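Local coordinates for exopolygalacturonase (Yersinia enterocolitica, PDB 2UVF), which hydrolyses polygalacturonic acid, the backbone of pectin, working from the chain end as an exo-acting glycoside hydrolase of family 28, at residues Val268-Gly273 against Val349-Phe354; Ser289-Val294 against Ile371-Asp376; Gly401-Asn406 against Met433-Ile438. All coordinates share one frame; numbering follows the deposited sequence.

From the N terminus, residues 268-273 come first and 289-294 second; both wait for partners more than seventy residues further on. Contact 1 closes its loop when the chain reaches 349-354, and contact 2 closes when it reaches 371-376, so the two loops cross. Contact 3 follows in series, closing the shorter loop from 401-406 to 433-438. Contacts 1 and 3 join neighbouring coils of the parallel beta-helix, whereas contact 2 lays the hairpin strand 289-293 against its side. A hydrogen bond from Arg-350 to Gln-373 ties contact 1 to contact 2. Thr-374, hydrogen-bonded to Gly-401 N, and a nickel ion bound by Asp-376 and Gly-401 tie contact 2 to contact 3.

Contact 1. Residues Val268-Gly273 against Val349-Phe354; sequences VIDGNG and VRNPAF
Two successive coils of the right-handed parallel beta-helix meet where strand 268-270 lies against strand 348-350 and both then bend into a turn. Ile-269 O takes the amide N of Arg-350 in the carbonyl plane, at 2.9 Å and a nearly straight 169°. Two residues further along, Gly-271 N gives to Arg-350 O at 3.1 Å, from above the carbonyl plane, so Arg-350 is gripped through both N and O. The pairing outlasts the strands, since Gly-273 N still reaches Asn-351 O at 3.2 Å. Both glycines present bare CA atoms to the opposing backbone, letting Gly-273 CA come within 3.7 Å of Ala-353 CA.

Asp-270, last residue of its strand, starts the turn. Its CG stands anti to the backbone N (chi1 -171°), so OD1 accepts from Asn-272 N at 3.2 Å, the donor above the carboxylate plane, closing an Asx turn. The same OD1 lies 3.2 Å from Asn-351 CB, where the two side chains cross obliquely. Asn-351 and Asn-272 both hold the positive backbone angles that asparagine tolerates well, and Asn-272 ND2 bonds to Gly-219 O on the preceding coil.

On the face shared with Asp-270, Arg-350 stretches out from CG to NE, its CD 4.0 Å from Val-268 CG1 where the side chains cross, and its NE held by Gln-373. Ile-269 and Val-349, beta-branched and apolar, point together to the buried opposite face.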
loop_
_atom_site.group_PDB
_atom_site.type_symbol
_atom_site.label_atom_id
_atom_site.label_comp_id
_atom_site.label_asym_id
_atom_site.label_seq_id
_atom_site.Cartn_x
_atom_site.Cartn_y
_atom_site.Cartn_z
ATOM N N VAL A 268 -2.752 13.504 11.993
ATOM C CA VAL A 268 -2.842 13.686 10.545
ATOM C C VAL A 268 -1.521 14.233 9.979
ATOM O O VAL A 268 -0.856 15.074 10.609
ATOM C CB VAL A 268 -4.023 14.637 10.200
ATOM C CG1 VAL A 268 -4.033 15.063 8.716
ATOM C CG2 VAL A 268 -5.364 14.008 10.612
ATOM N N ILE A 269 -1.131 13.721 8.812
ATOM C CA ILE A 269 -0.060 14.321 8.012
ATOM C C ILE A 269 -0.677 14.851 6.732
ATOM O O ILE A 269 -1.182 14.077 5.902
ATOM C CB ILE A 269 1.084 13.339 7.663
ATOM C CG1 ILE A 269 1.561 12.577 8.914
ATOM C CG2 ILE A 269 2.231 14.118 7.010
ATOM C CD1 ILE A 269 2.457 11.362 8.650
ATOM N N ASP A 270 -0.621 16.173 6.586
ATOM C CA ASP A 270 -1.264 16.876 5.501
ATOM C C ASP A 270 -0.204 17.540 4.607
ATOM O O ASP A 270 0.553 18.373 5.066
ATOM C CB ASP A 270 -2.267 17.894 6.054
ATOM C CG ASP A 270 -3.122 18.498 4.979
ATOM O OD1 ASP A 270 -2.728 18.465 3.802
ATOM O OD2 ASP A 270 -4.190 19.026 5.299
ATOM N N GLY A 271 -0.152 17.138 3.338
ATOM C CA GLY A 271 0.927 17.560 2.440
ATOM C C GLY A 271 0.808 18.942 1.819
ATOM O O GLY A 271 1.796 19.468 1.299
ATOM N N ASN A 272 -0.408 19.490 1.858
ATOM C CA ASN A 272 -0.734 20.866 1.485
ATOM C C ASN A 272 -0.594 21.081 -0.020
ATOM O O ASN A 272 -0.283 22.201 -0.486
ATOM C CB ASN A 272 0.111 21.878 2.302
ATOM C CG ASN A 272 -0.553 23.248 2.439
ATOM O OD1 ASN A 272 -1.687 23.468 1.977
ATOM N ND2 ASN A 272 0.154 24.179 3.085
ATOM N N GLY A 273 -0.853 20.007 -0.773
ATOM C CA GLY A 273 -0.504 19.932 -2.173
ATOM C C GLY A 273 -1.507 20.538 -3.110
ATOM O O GLY A 273 -1.139 21.110 -4.152
ATOM N N VAL A 349 -3.285 10.213 6.322
ATOM C CA VAL A 349 -2.563 10.898 5.249
ATOM C C VAL A 349 -3.568 11.680 4.425
ATOM O O VAL A 349 -4.567 11.126 3.924
ATOM C CB VAL A 349 -1.778 9.914 4.310
ATOM C CG1 VAL A 349 -1.164 10.661 3.087
ATOM C CG2 VAL A 349 -0.675 9.255 5.042
ATOM N N ARG A 350 -3.302 12.968 4.262
ATOM C CA ARG A 350 -4.136 13.804 3.426
ATOM C C ARG A 350 -3.312 14.587 2.430
ATOM O O ARG A 350 -2.175 14.879 2.704
ATOM C CB ARG A 350 -4.930 14.750 4.306
ATOM C CG ARG A 350 -6.037 14.013 5.043
ATOM C CD ARG A 350 -6.870 14.915 5.871
ATOM N NE ARG A 350 -7.964 14.140 6.415
ATOM C CZ ARG A 350 -8.794 14.565 7.350
ATOM N NH1 ARG A 350 -8.665 15.786 7.850
ATOM N NH2 ARG A 350 -9.766 13.765 7.758
ATOM N N ASN A 351 -3.882 14.874 1.261
ATOM C CA ASN A 351 -3.416 15.963 0.398
ATOM C C ASN A 351 -1.901 15.991 0.029
ATOM O O ASN A 351 -1.239 17.008 0.266
ATOM C CB ASN A 351 -3.801 17.296 1.067
ATOM C CG ASN A 351 -3.984 18.434 0.075
ATOM O OD1 ASN A 351 -4.326 19.548 0.464
ATOM N ND2 ASN A 351 -3.794 18.157 -1.198
ATOM N N PRO A 352 -1.357 14.906 -0.580
ATOM C CA PRO A 352 0.061 14.950 -0.898
ATOM C C PRO A 352 0.251 15.808 -2.140
ATOM O O PRO A 352 -0.627 15.826 -3.007
ATOM C CB PRO A 352 0.384 13.485 -1.204
ATOM C CG PRO A 352 -0.875 12.967 -1.852
ATOM C CD PRO A 352 -1.985 13.656 -1.067
ATOM N N ALA A 353 1.372 16.519 -2.239
ATOM C CA ALA A 353 1.680 17.262 -3.463
ATOM C C ALA A 353 2.029 16.331 -4.636
ATOM O O ALA A 353 1.757 16.650 -5.780
ATOM C CB ALA A 353 2.797 18.303 -3.207
ATOM N N PHE A 354 2.589 15.163 -4.345
ATOM C CA PHE A 354 2.921 14.168 -5.372
ATOM C C PHE A 354 2.416 12.803 -4.846
ATOM O O PHE A 354 1.178 12.586 -4.801
ATOM C CB PHE A 354 4.421 14.245 -5.675
ATOM C CG PHE A 354 4.897 13.412 -6.856
ATOM C CD1 PHE A 354 4.156 13.283 -8.010
ATOM C CD2 PHE A 354 6.130 12.777 -6.792
ATOM C CE1 PHE A 354 4.631 12.523 -9.100
ATOM C CE2 PHE A 354 6.611 12.007 -7.878
ATOM C CZ PHE A 354 5.858 11.882 -9.028
#

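Contact 2. Residues Ser289-Val294 against Ile371-Asp376; sequences SLPQYV and IHQTYD. With NI (nickel (II) ion), chain K; SO4 (sulfate ion), chain G.
Strand 289-293 runs beside strand 371-373 with 46° between their directions and 8.2 Å between their axes, too far for strand pairing, and the backbones bond only past strand 371-373, at Tyr-375 and Asp-376. A cis peptide before Asp-376 turns the C=O of Tyr-375 and the N-H of Asp-376 to the same side, so Tyr-293 can bond both. Its N gives to Tyr-375 O at 2.7 Å, on a lone pair in the carbonyl plane, and its O accepts from Asp-376 N at 2.9 Å. The Tyr-375 ring lies over Asp-376 CB.

The Tyr-293 ring presents its edge to Gln-373 O, CE2 3.1 Å from it in the ring plane. Gln-373, extended beyond CG, passes at about a right angle to Pro-291, with CB 3.7 Å from Pro-291 CG. Its OE1 accepts from Arg-350, and its NE2 makes a weak bond to a sulfate, probably from the crystallisation liquor, that Arg-288 and Tyr-94 also bind. Leu-290 CD2 also touches NE2.

Asp-376 CG, anti to its backbone N, sends OD2 2.1 Å from the nickel, while OD1 accepts a hydrogen bond from a nickel-bound water. Both carboxylate oxygens are thus engaged, which probably keeps Asp-376 ionised.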
loop_
_atom_site.group_PDB
_atom_site.type_symbol
_atom_site.label_atom_id
_atom_site.label_comp_id
_atom_site.label_asym_id
_atom_site.label_seq_id
_atom_site.Cartn_x
_atom_site.Cartn_y
_atom_site.Cartn_z
ATOM N N SER A 289 -17.301 11.542 6.991
ATOM C CA SER A 289 -16.877 12.529 5.993
ATOM C C SER A 289 -15.514 12.150 5.382
ATOM O O SER A 289 -14.577 11.812 6.113
ATOM C CB SER A 289 -16.799 13.909 6.634
ATOM O OG SER A 289 -15.495 14.131 7.148
ATOM N N LEU A 290 -15.432 12.174 4.048
ATOM C CA LEU A 290 -14.151 12.060 3.327
ATOM C C LEU A 290 -13.789 13.355 2.618
ATOM O O LEU A 290 -14.641 13.911 1.912
ATOM C CB LEU A 290 -14.238 10.977 2.258
ATOM C CG LEU A 290 -14.130 9.539 2.696
ATOM C CD1 LEU A 290 -14.379 8.685 1.485
ATOM C CD2 LEU A 290 -12.751 9.278 3.290
ATOM N N PRO A 291 -12.515 13.818 2.759
ATOM C CA PRO A 291 -12.042 14.954 1.957
ATOM C C PRO A 291 -11.859 14.581 0.500
ATOM O O PRO A 291 -11.470 13.443 0.195
ATOM C CB PRO A 291 -10.671 15.293 2.573
ATOM C CG PRO A 291 -10.178 13.994 3.115
ATOM C CD PRO A 291 -11.459 13.330 3.675
ATOM N N GLN A 292 -12.135 15.533 -0.390
ATOM C CA GLN A 292 -11.979 15.323 -1.818
ATOM C C GLN A 292 -11.025 16.384 -2.362
ATOM O O GLN A 292 -11.263 17.567 -2.183
ATOM C CB GLN A 292 -13.342 15.424 -2.514
ATOM C CG GLN A 292 -14.403 14.471 -1.924
ATOM C CD GLN A 292 -14.272 13.076 -2.478
ATOM O OE1 GLN A 292 -13.628 12.195 -1.879
ATOM N NE2 GLN A 292 -14.863 12.859 -3.630
ATOM N N TYR A 293 -9.947 15.948 -3.011
ATOM C CA TYR A 293 -8.929 16.842 -3.535
ATOM C C TYR A 293 -9.060 16.919 -5.047
ATOM O O TYR A 293 -9.437 15.932 -5.707
ATOM C CB TYR A 293 -7.541 16.393 -3.072
ATOM C CG TYR A 293 -7.414 16.413 -1.564
ATOM C CD1 TYR A 293 -7.341 17.634 -0.874
ATOM C CD2 TYR A 293 -7.425 15.224 -0.817
ATOM C CE1 TYR A 293 -7.264 17.677 0.505
ATOM C CE2 TYR A 293 -7.332 15.247 0.587
ATOM C CZ TYR A 293 -7.258 16.478 1.238
ATOM O OH TYR A 293 -7.147 16.532 2.611
ATOM N N VAL A 294 -8.815 18.114 -5.592
ATOM C CA VAL A 294 -9.030 18.344 -7.024
ATOM C C VAL A 294 -8.170 17.395 -7.872
ATOM O O VAL A 294 -6.989 17.153 -7.542
ATOM C CB VAL A 294 -8.793 19.858 -7.417
ATOM C CG1 VAL A 294 -7.331 20.254 -7.267
ATOM C CG2 VAL A 294 -9.297 20.150 -8.838
ATOM N N ILE A 371 -4.769 5.591 7.635
ATOM C CA ILE A 371 -5.959 6.034 6.937
ATOM C C ILE A 371 -5.481 6.982 5.825
ATOM O O ILE A 371 -4.935 8.031 6.116
ATOM C CB ILE A 371 -6.968 6.681 7.959
ATOM C CG1 ILE A 371 -7.409 5.624 9.008
ATOM C CG2 ILE A 371 -8.163 7.295 7.261
ATOM C CD1 ILE A 371 -7.803 6.209 10.346
ATOM N N HIS A 372 -5.635 6.573 4.559
ATOM C CA HIS A 372 -5.200 7.382 3.412
ATOM C C HIS A 372 -6.423 8.047 2.827
ATOM O O HIS A 372 -7.327 7.372 2.391
ATOM C CB HIS A 372 -4.500 6.511 2.327
ATOM C CG HIS A 372 -3.559 5.502 2.898
ATOM N ND1 HIS A 372 -2.203 5.729 3.012
ATOM C CD2 HIS A 372 -3.786 4.295 3.465
ATOM C CE1 HIS A 372 -1.635 4.693 3.608
ATOM N NE2 HIS A 372 -2.573 3.807 3.892
ATOM N N GLN A 373 -6.445 9.372 2.841
ATOM C CA GLN A 373 -7.548 10.131 2.305
ATOM C C GLN A 373 -6.975 11.187 1.343
ATOM O O GLN A 373 -6.770 12.360 1.706
ATOM C CB GLN A 373 -8.351 10.777 3.451
ATOM C CG GLN A 373 -8.898 9.818 4.546
ATOM C CD GLN A 373 -9.557 10.591 5.692
ATOM O OE1 GLN A 373 -9.157 11.719 6.003
ATOM N NE2 GLN A 373 -10.568 10.005 6.304
ATOM N N THR A 374 -6.712 10.753 0.112
ATOM C CA THR A 374 -5.963 11.557 -0.848
ATOM C C THR A 374 -6.619 11.540 -2.222
ATOM O O THR A 374 -5.979 11.874 -3.202
ATOM C CB THR A 374 -4.486 11.098 -0.979
ATOM O OG1 THR A 374 -4.419 9.815 -1.611
ATOM C CG2 THR A 374 -3.811 10.992 0.389
ATOM N N TYR A 375 -7.890 11.144 -2.287
ATOM C CA TYR A 375 -8.651 11.190 -3.523
ATOM C C TYR A 375 -8.982 12.646 -3.742
ATOM O O TYR A 375 -9.437 13.295 -2.794
ATOM C CB TYR A 375 -9.947 10.374 -3.399
ATOM C CG TYR A 375 -10.733 10.313 -4.688
ATOM C CD1 TYR A 375 -10.408 9.382 -5.666
ATOM C CD2 TYR A 375 -11.789 11.190 -4.940
ATOM C CE1 TYR A 375 -11.091 9.328 -6.854
ATOM C CE2 TYR A 375 -12.495 11.113 -6.117
ATOM C CZ TYR A 375 -12.137 10.169 -7.068
ATOM O OH TYR A 375 -12.812 10.083 -8.270
ATOM N N ASP A 376 -8.747 13.194 -4.936
ATOM C CA ASP A 376 -8.149 12.496 -6.084
ATOM C C ASP A 376 -6.844 13.210 -6.500
ATOM O O ASP A 376 -6.717 13.668 -7.631
ATOM C CB ASP A 376 -9.143 12.490 -7.253
ATOM C CG ASP A 376 -8.790 11.488 -8.313
ATOM O OD1 ASP A 376 -9.430 11.508 -9.388
ATOM O OD2 ASP A 376 -7.871 10.670 -8.084
HETATM NI NI NI K . -7.179 8.968 -9.130
HETATM S S SO4 G . -12.068 6.618 7.759
HETATM O O1 SO4 G . -11.302 6.280 8.962
HETATM O O2 SO4 G . -13.451 6.885 8.147
HETATM O O3 SO4 G . -11.539 7.788 7.058
HETATM O O4 SO4 G . -11.998 5.487 6.847
HETATM O O HOH W 1 -10.085 10.835 0.174
HETATM O O HOH W 2 -8.988 9.141 -10.377
HETATM O O HOH W 3 -8.301 7.771 -7.357
HETATM O O HOH W 4 -6.037 10.409 -10.829
#

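Contact 3. Residues Gly401-Asn406 against Met433-Ile438; sequences GDDCIN and MGHGAI. With NI (nickel (II) ion), chain K; ADA (alpha-D-galactopyranuronic acid), chain C; ADA (alpha-D-galactopyranuronic acid), chain B.
Backbone hydrogen bonds stitch 401-406 to 433-438. His-435 N reaches Asp-402 O at 2.9 Å from well above the carbonyl plane; Cys-404 N meets Gly-436 O within the plane at 3.0 Å; and Ile-405 N gives to Ala-437 O, leading into the parallel bridge between Ile-405 and Ile-438. Gly-434 suits its place because its extended, positive-phi backbone would jam a side chain against the preceding carbonyl. It also lets Cys-404 SG lie close over its CA.

Nonpolar packing follows. The Asp-402 CA hydrogen points into one face of the His-435 ring, the CA 3.7 Å from its centroid and 11° off the normal, a CH-pi contact. Ile-405 and Ile-438 lie side by side, their CD1 atoms 4.1 Å apart, next to Phe-431.

Polar contacts to the sugar and the metal come last. Asp-402 OD1 accepts from Asp-403 N with its anti lone pair, which fixes the carboxylate, while OD2 accepts from O1 of one galacturonic acid at 3.2 Å. Asn-406 OD1 takes O3 of the other galacturonic acid at 2.7 Å. Gly-401 O binds the nickel at 2.1 Å; Asp-376 and three waters add to the site, beside the His-435 ring.

Gly-Asp-Asp and Gly-His-Gly on adjacent coils are characteristic motifs of the family 28 active-site cleft on a parallel beta-helix, here with two galacturonic acid units bound alongside them.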
loop_
_atom_site.group_PDB
_atom_site.type_symbol
_atom_site.label_atom_id
_atom_site.label_comp_id
_atom_site.label_asym_id
_atom_site.label_seq_id
_atom_site.Cartn_x
_atom_site.Cartn_y
_atom_site.Cartn_z
ATOM N N GLY A 401 -5.582 8.998 -4.520
ATOM C CA GLY A 401 -5.601 9.666 -5.805
ATOM C C GLY A 401 -5.059 8.788 -6.908
ATOM O O GLY A 401 -5.387 9.009 -8.069
ATOM N N ASP A 402 -4.247 7.796 -6.545
ATOM C CA ASP A 402 -3.659 6.862 -7.515
ATOM C C ASP A 402 -3.727 5.429 -6.993
ATOM O O ASP A 402 -4.704 5.056 -6.315
ATOM C CB ASP A 402 -2.210 7.266 -7.839
ATOM C CG ASP A 402 -1.816 6.920 -9.261
ATOM O OD1 ASP A 402 -1.492 5.743 -9.507
ATOM O OD2 ASP A 402 -1.846 7.817 -10.132
ATOM N N ASP A 403 -2.714 4.613 -7.304
ATOM C CA ASP A 403 -2.720 3.203 -6.896
ATOM C C ASP A 403 -2.784 3.196 -5.379
ATOM O O ASP A 403 -2.235 4.091 -4.748
ATOM C CB ASP A 403 -1.445 2.467 -7.336
ATOM C CG ASP A 403 -1.286 2.388 -8.855
ATOM O OD1 ASP A 403 -2.325 2.411 -9.576
ATOM O OD2 ASP A 403 -0.122 2.262 -9.330
ATOM N N CYS A 404 -3.452 2.203 -4.800
ATOM C CA CYS A 404 -3.507 2.075 -3.355
ATOM C C CYS A 404 -2.192 1.545 -2.806
ATOM O O CYS A 404 -1.566 2.200 -1.988
ATOM C CB CYS A 404 -4.697 1.204 -2.926
ATOM S SG CYS A 404 -6.329 1.788 -3.520
ATOM N N ILE A 405 -1.808 0.337 -3.208
ATOM C CA ILE A 405 -0.500 -0.205 -2.882
ATOM C C ILE A 405 0.200 -0.496 -4.206
ATOM O O ILE A 405 -0.328 -1.209 -5.067
ATOM C CB ILE A 405 -0.551 -1.470 -1.967
ATOM C CG1 ILE A 405 -1.281 -1.162 -0.657
ATOM C CG2 ILE A 405 0.871 -2.024 -1.689
ATOM C CD1 ILE A 405 -1.752 -2.414 0.077
ATOM N N ASN A 406 1.368 0.120 -4.376
ATOM C CA ASN A 406 2.138 -0.054 -5.589
ATOM C C ASN A 406 3.469 -0.721 -5.281
ATOM O O ASN A 406 4.090 -0.425 -4.262
ATOM C CB ASN A 406 2.387 1.308 -6.241
ATOM C CG ASN A 406 3.137 1.188 -7.544
ATOM O OD1 ASN A 406 4.362 1.268 -7.582
ATOM N ND2 ASN A 406 2.409 0.971 -8.613
ATOM N N MET A 433 -11.675 3.996 -3.020
ATOM C CA MET A 433 -11.236 4.446 -4.350
ATOM C C MET A 433 -9.729 4.414 -4.512
ATOM O O MET A 433 -8.977 4.479 -3.530
ATOM C CB MET A 433 -11.854 5.807 -4.743
ATOM C CG MET A 433 -13.363 5.722 -4.738
ATOM S SD MET A 433 -14.299 7.032 -5.445
ATOM C CE MET A 433 -13.647 7.102 -7.102
ATOM N N GLY A 434 -9.299 4.272 -5.763
ATOM C CA GLY A 434 -7.880 4.218 -6.100
ATOM C C GLY A 434 -7.739 3.485 -7.412
ATOM O O GLY A 434 -8.684 2.868 -7.864
ATOM N N HIS A 435 -6.557 3.542 -8.013
ATOM C CA HIS A 435 -6.361 3.061 -9.369
ATOM C C HIS A 435 -6.133 1.557 -9.401
ATOM O O HIS A 435 -6.096 0.954 -10.469
ATOM C CB HIS A 435 -5.170 3.780 -10.032
ATOM C CG HIS A 435 -5.425 5.209 -10.377
ATOM N ND1 HIS A 435 -6.405 5.967 -9.767
ATOM C CD2 HIS A 435 -4.800 6.033 -11.253
ATOM C CE1 HIS A 435 -6.379 7.191 -10.261
ATOM N NE2 HIS A 435 -5.403 7.263 -11.151
ATOM N N GLY A 436 -5.960 0.957 -8.223
ATOM C CA GLY A 436 -5.810 -0.478 -8.137
ATOM C C GLY A 436 -5.417 -0.831 -6.727
ATOM O O GLY A 436 -4.558 -0.188 -6.152
ATOM N N ALA A 437 -6.067 -1.835 -6.163
ATOM C CA ALA A 437 -5.775 -2.257 -4.795
ATOM C C ALA A 437 -4.332 -2.725 -4.694
ATOM O O ALA A 437 -3.560 -2.221 -3.871
ATOM C CB ALA A 437 -6.721 -3.367 -4.357
ATOM N N ILE A 438 -3.993 -3.705 -5.535
ATOM C CA ILE A 438 -2.667 -4.307 -5.548
ATOM C C ILE A 438 -2.092 -4.127 -6.939
ATOM O O ILE A 438 -2.631 -4.657 -7.906
ATOM C CB ILE A 438 -2.712 -5.806 -5.123
ATOM C CG1 ILE A 438 -3.446 -5.968 -3.772
ATOM C CG2 ILE A 438 -1.296 -6.457 -5.150
ATOM C CD1 ILE A 438 -2.752 -5.309 -2.581
HETATM NI NI NI K . -7.179 8.968 -9.130
HETATM C C1 ADA C . 0.965 5.911 -11.375
HETATM C C2 ADA C . 2.050 6.531 -10.469
HETATM C C3 ADA C . 3.060 7.234 -11.404
HETATM C C4 ADA C . 3.854 6.107 -12.086
HETATM C C5 ADA C . 2.843 5.321 -12.940
HETATM C C6 ADA C . 3.515 4.108 -13.624
HETATM O O1 ADA C . 0.329 6.877 -12.263
HETATM O O2 ADA C . 1.522 7.388 -9.483
HETATM O O3 ADA C . 3.888 8.215 -10.730
HETATM O O4 ADA C . 4.330 5.207 -11.054
HETATM O O5 ADA C . 1.655 4.881 -12.148
HETATM O O6B ADA C . 3.610 3.040 -12.967
HETATM O O6A ADA C . 3.926 4.252 -14.804
HETATM C C1 ADA B . 5.681 4.715 -11.222
HETATM C C2 ADA B . 5.902 3.660 -10.118
HETATM C C3 ADA B . 5.761 4.372 -8.759
HETATM C C4 ADA B . 6.805 5.526 -8.645
HETATM C C5 ADA B . 6.605 6.522 -9.809
HETATM C C6 ADA B . 7.563 7.741 -9.913
HETATM O O2 ADA B . 4.980 2.560 -10.251
HETATM O O3 ADA B . 5.876 3.442 -7.685
HETATM O O4 ADA B . 8.145 5.023 -8.644
HETATM O O5 ADA B . 6.619 5.832 -11.096
HETATM O O6B ADA B . 8.068 7.955 -11.037
HETATM O O6A ADA B . 7.769 8.446 -8.894
HETATM O O HOH W 3 -8.301 7.771 -7.357
HETATM O O HOH W 2 -8.988 9.141 -10.377
HETATM O O HOH W 4 -6.037 10.409 -10.829
#